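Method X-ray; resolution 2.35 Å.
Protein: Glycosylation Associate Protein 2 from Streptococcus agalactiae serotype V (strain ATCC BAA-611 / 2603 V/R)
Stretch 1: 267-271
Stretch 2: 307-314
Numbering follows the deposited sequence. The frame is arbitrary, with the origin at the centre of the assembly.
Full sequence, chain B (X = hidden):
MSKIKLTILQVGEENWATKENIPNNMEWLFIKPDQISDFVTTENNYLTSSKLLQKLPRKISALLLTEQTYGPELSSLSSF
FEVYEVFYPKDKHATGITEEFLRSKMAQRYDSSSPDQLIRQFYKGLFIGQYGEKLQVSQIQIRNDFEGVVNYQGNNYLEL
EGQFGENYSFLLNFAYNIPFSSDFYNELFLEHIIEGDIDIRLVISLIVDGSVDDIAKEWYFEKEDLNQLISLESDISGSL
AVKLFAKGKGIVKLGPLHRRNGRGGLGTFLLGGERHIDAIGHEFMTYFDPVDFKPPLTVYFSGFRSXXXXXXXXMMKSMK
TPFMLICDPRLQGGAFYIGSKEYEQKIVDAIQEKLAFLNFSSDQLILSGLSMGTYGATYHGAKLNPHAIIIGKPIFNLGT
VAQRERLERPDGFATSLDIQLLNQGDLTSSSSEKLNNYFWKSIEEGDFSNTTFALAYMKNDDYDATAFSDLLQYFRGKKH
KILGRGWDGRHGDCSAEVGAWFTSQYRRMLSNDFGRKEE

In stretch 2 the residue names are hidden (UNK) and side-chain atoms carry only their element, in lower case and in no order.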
# COMPACT_ATOMS: atom_id res chain seq x y z
N GLY B 267 -9.11 -5.85 -1.13
CA GLY B 267 -8.20 -4.75 -0.89
C GLY B 267 -6.73 -5.16 -0.76
O GLY B 267 -6.40 -6.20 -0.18
N THR B 268 -5.85 -4.32 -1.29
CA THR B 268 -4.42 -4.53 -1.13
C THR B 268 -3.96 -4.00 0.22
O THR B 268 -4.18 -2.82 0.54
CB THR B 268 -3.65 -3.84 -2.26
OG1 THR B 268 -4.07 -4.37 -3.53
CG2 THR B 268 -2.15 -4.05 -2.09
N PHE B 269 -3.32 -4.87 1.01
CA PHE B 269 -2.89 -4.58 2.38
C PHE B 269 -4.10 -4.35 3.26
O PHE B 269 -4.47 -5.24 4.04
CB PHE B 269 -1.94 -3.37 2.45
CG PHE B 269 -0.60 -3.60 1.78
CD1 PHE B 269 0.13 -4.76 2.03
CD2 PHE B 269 -0.07 -2.64 0.93
CE1 PHE B 269 1.38 -4.97 1.43
CE2 PHE B 269 1.18 -2.84 0.30
CZ PHE B 269 1.90 -4.00 0.56
N LEU B 270 -4.75 -3.20 3.15
CA LEU B 270 -5.96 -2.91 3.89
C LEU B 270 -7.19 -3.20 3.04
O LEU B 270 -7.11 -3.29 1.81
CB LEU B 270 -5.98 -1.44 4.35
CG LEU B 270 -4.80 -1.06 5.24
CD1 LEU B 270 -4.67 0.46 5.34
CD2 LEU B 270 -4.96 -1.69 6.63
N LEU B 271 -8.33 -3.35 3.72
CA LEU B 271 -9.62 -3.40 3.05
C LEU B 271 -9.83 -2.12 2.25
O LEU B 271 -9.78 -1.01 2.79
CB LEU B 271 -10.71 -3.57 4.11
CG LEU B 271 -12.11 -4.02 3.67
CD1 LEU B 271 -12.11 -5.44 3.10
CD2 LEU B 271 -13.07 -3.91 4.83
N UNK B 307 9.14 -3.90 6.26
CA UNK B 307 7.84 -4.55 6.28
C UNK B 307 6.87 -3.75 5.43
O UNK B 307 6.79 -2.52 5.56
c UNK B 307 7.33 -4.67 7.71
N UNK B 308 6.15 -4.42 4.55
CA UNK B 308 5.33 -3.70 3.59
C UNK B 308 4.04 -3.19 4.23
O UNK B 308 3.64 -3.62 5.32
c UNK B 308 5.05 -4.58 2.38
c UNK B 308 6.34 -5.10 1.76
o UNK B 308 7.16 -6.04 -0.25
c UNK B 308 6.13 -5.69 0.37
o UNK B 308 4.96 -5.82 -0.09
N UNK B 309 3.38 -2.26 3.54
CA UNK B 309 2.09 -1.74 3.95
C UNK B 309 2.12 -0.23 4.14
O UNK B 309 3.14 0.43 3.95
N UNK B 310 0.95 0.31 4.50
CA UNK B 310 0.81 1.76 4.68
C UNK B 310 1.22 2.20 6.08
O UNK B 310 0.86 1.58 7.08
c UNK B 310 -1.99 0.80 2.89
c UNK B 310 -1.28 2.41 0.74
c UNK B 310 -0.64 2.19 4.45
c UNK B 310 -2.12 1.32 0.54
c UNK B 310 -2.47 0.50 1.62
c UNK B 310 -1.16 1.89 3.09
c UNK B 310 -0.82 2.69 2.01
N UNK B 311 1.97 3.30 6.13
CA UNK B 311 2.23 4.02 7.36
C UNK B 311 1.17 5.08 7.62
O UNK B 311 0.63 5.68 6.68
o UNK B 311 7.00 4.34 8.38
o UNK B 311 5.89 6.06 7.55
c UNK B 311 5.95 4.87 7.97
c UNK B 311 4.70 4.02 7.96
c UNK B 311 3.58 4.73 7.29
N UNK B 312 0.89 5.32 8.90
CA UNK B 312 0.13 6.50 9.28
C UNK B 312 -1.37 6.41 9.13
O UNK B 312 -2.02 7.44 9.02
N UNK B 313 -1.93 5.20 9.13
CA UNK B 313 -3.39 5.05 9.06
C UNK B 313 -4.07 5.74 10.24
O UNK B 313 -4.97 6.57 10.06
c UNK B 313 -7.28 3.16 7.70
c UNK B 313 -5.24 3.30 8.98
c UNK B 313 -5.94 2.93 10.11
c UNK B 313 -7.98 2.79 8.84
c UNK B 313 -3.75 3.57 9.05
c UNK B 313 -5.92 3.42 7.78
c UNK B 313 -7.31 2.67 10.05
N UNK B 314 -3.67 5.40 11.46
CA UNK B 314 -4.40 5.93 12.60
C UNK B 314 -4.18 7.43 12.76
O UNK B 314 -5.09 8.16 13.15
c UNK B 314 -4.01 5.16 13.85
c UNK B 314 -8.23 1.86 13.85
c UNK B 314 -4.50 3.76 13.81
c UNK B 314 -8.26 3.27 13.93
c UNK B 314 -3.75 2.62 13.71
c UNK B 314 -7.09 4.02 13.91
c UNK B 314 -5.87 1.93 13.76
c UNK B 314 -5.87 3.34 13.84
n UNK B 314 -4.57 1.51 13.68
c UNK B 314 -7.05 1.18 13.76

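Position 307 carries a single side-chain carbon, a lone CB with nothing beyond it. It is out of reach of stretch 1 and covers none of it. One carbon means Ala307, a lead-in to the contact.

At position 308 three carbons run in an unbranched chain, and the third carries two oxygens, one of which comes up to the Phe269 ring: a carboxylate two methylenes from the backbone, hence Glu308. Its CA-to-CB bond points toward stretch 1, and OE1 of Glu308 lies 3.6 Å from CZ of Phe269. That approach is packing, with no hydrogen bond across the stretches; both carboxylate oxygens are hydrogen-bonded elsewhere in the structure, so neither is left unsatisfied in this buried position.

Position 309 has backbone atoms alone, and that backbone lies over the face of the Phe269 ring, so it is Gly309. Phi/psi of 122/179 would jam a CB against the carbonyl oxygen of the residue before, and this by itself calls for glycine. The bare backbone also serves the contact: the CA of Gly309 lies 3.8 Å from the centroid of the Phe269 ring, 7° off the ring normal, a CH-pi contact made almost squarely over the face. The backbone N of Gly309 joins in over the same face, 3.8 Å from Phe269 CZ.

Position 310 shows one carbon followed by a ring of six carbons with no oxygen attached, packed against Phe269 and Leu270, which reads as phenylalanine, Phe310. The CA-to-CB bond points sideways, yet the end of the side chain, at chi1 -60° (m), comes nearer to stretch 1. CD2 of Phe310 reaches CD1 of Leu270 at 3.6 Å, and CE2 of Phe310 lies 4.0 Å from CB of Phe269. The Thr268 carbonyl oxygen sits at the ring's edge, 3.9 Å from CE2 of Phe310.

Position 311 again has three carbons ending in two oxygens, so Glu311. It is out of reach of stretch 1 and takes no part in the contact.

Position 312 has no side-chain atoms: Gly312. It occupies the N-cap position right before a helix, with a positive phi of 81° that favours glycine.

Position 313, in the first turn of that helix, has one carbon and a six-carbon ring with no further atoms, and the ring meets Leu270: Phe313. Its CA-to-CB bond points toward stretch 1, and CD1 of Phe313 meets Leu270 CD1 at 4.0 Å.

Position 314 bears one carbon and then fused five- and six-membered rings holding eight carbons and one nitrogen, an indole. This is Trp314, exposed and out of reach of stretch 1.

The contact works by shape, without a hydrogen bond between the stretches. Phe269, at phi/psi 65/-76, offers one ring face to the backbone of Glu308 and Gly309, while its edge turns toward the face of Phe310 in an offset edge-to-face pair, centroids 5.9 Å apart and planes at 88°. Leu270 follows, its CD1 touching both Phe310 and Phe313. The design rule is economical: lay bare glycine backbone over an aromatic face, set a second ring nearly perpendicular to the first, and let one leucine methyl touch two aromatic rings.

Stretch 2 (307-314) AEGFEGFW
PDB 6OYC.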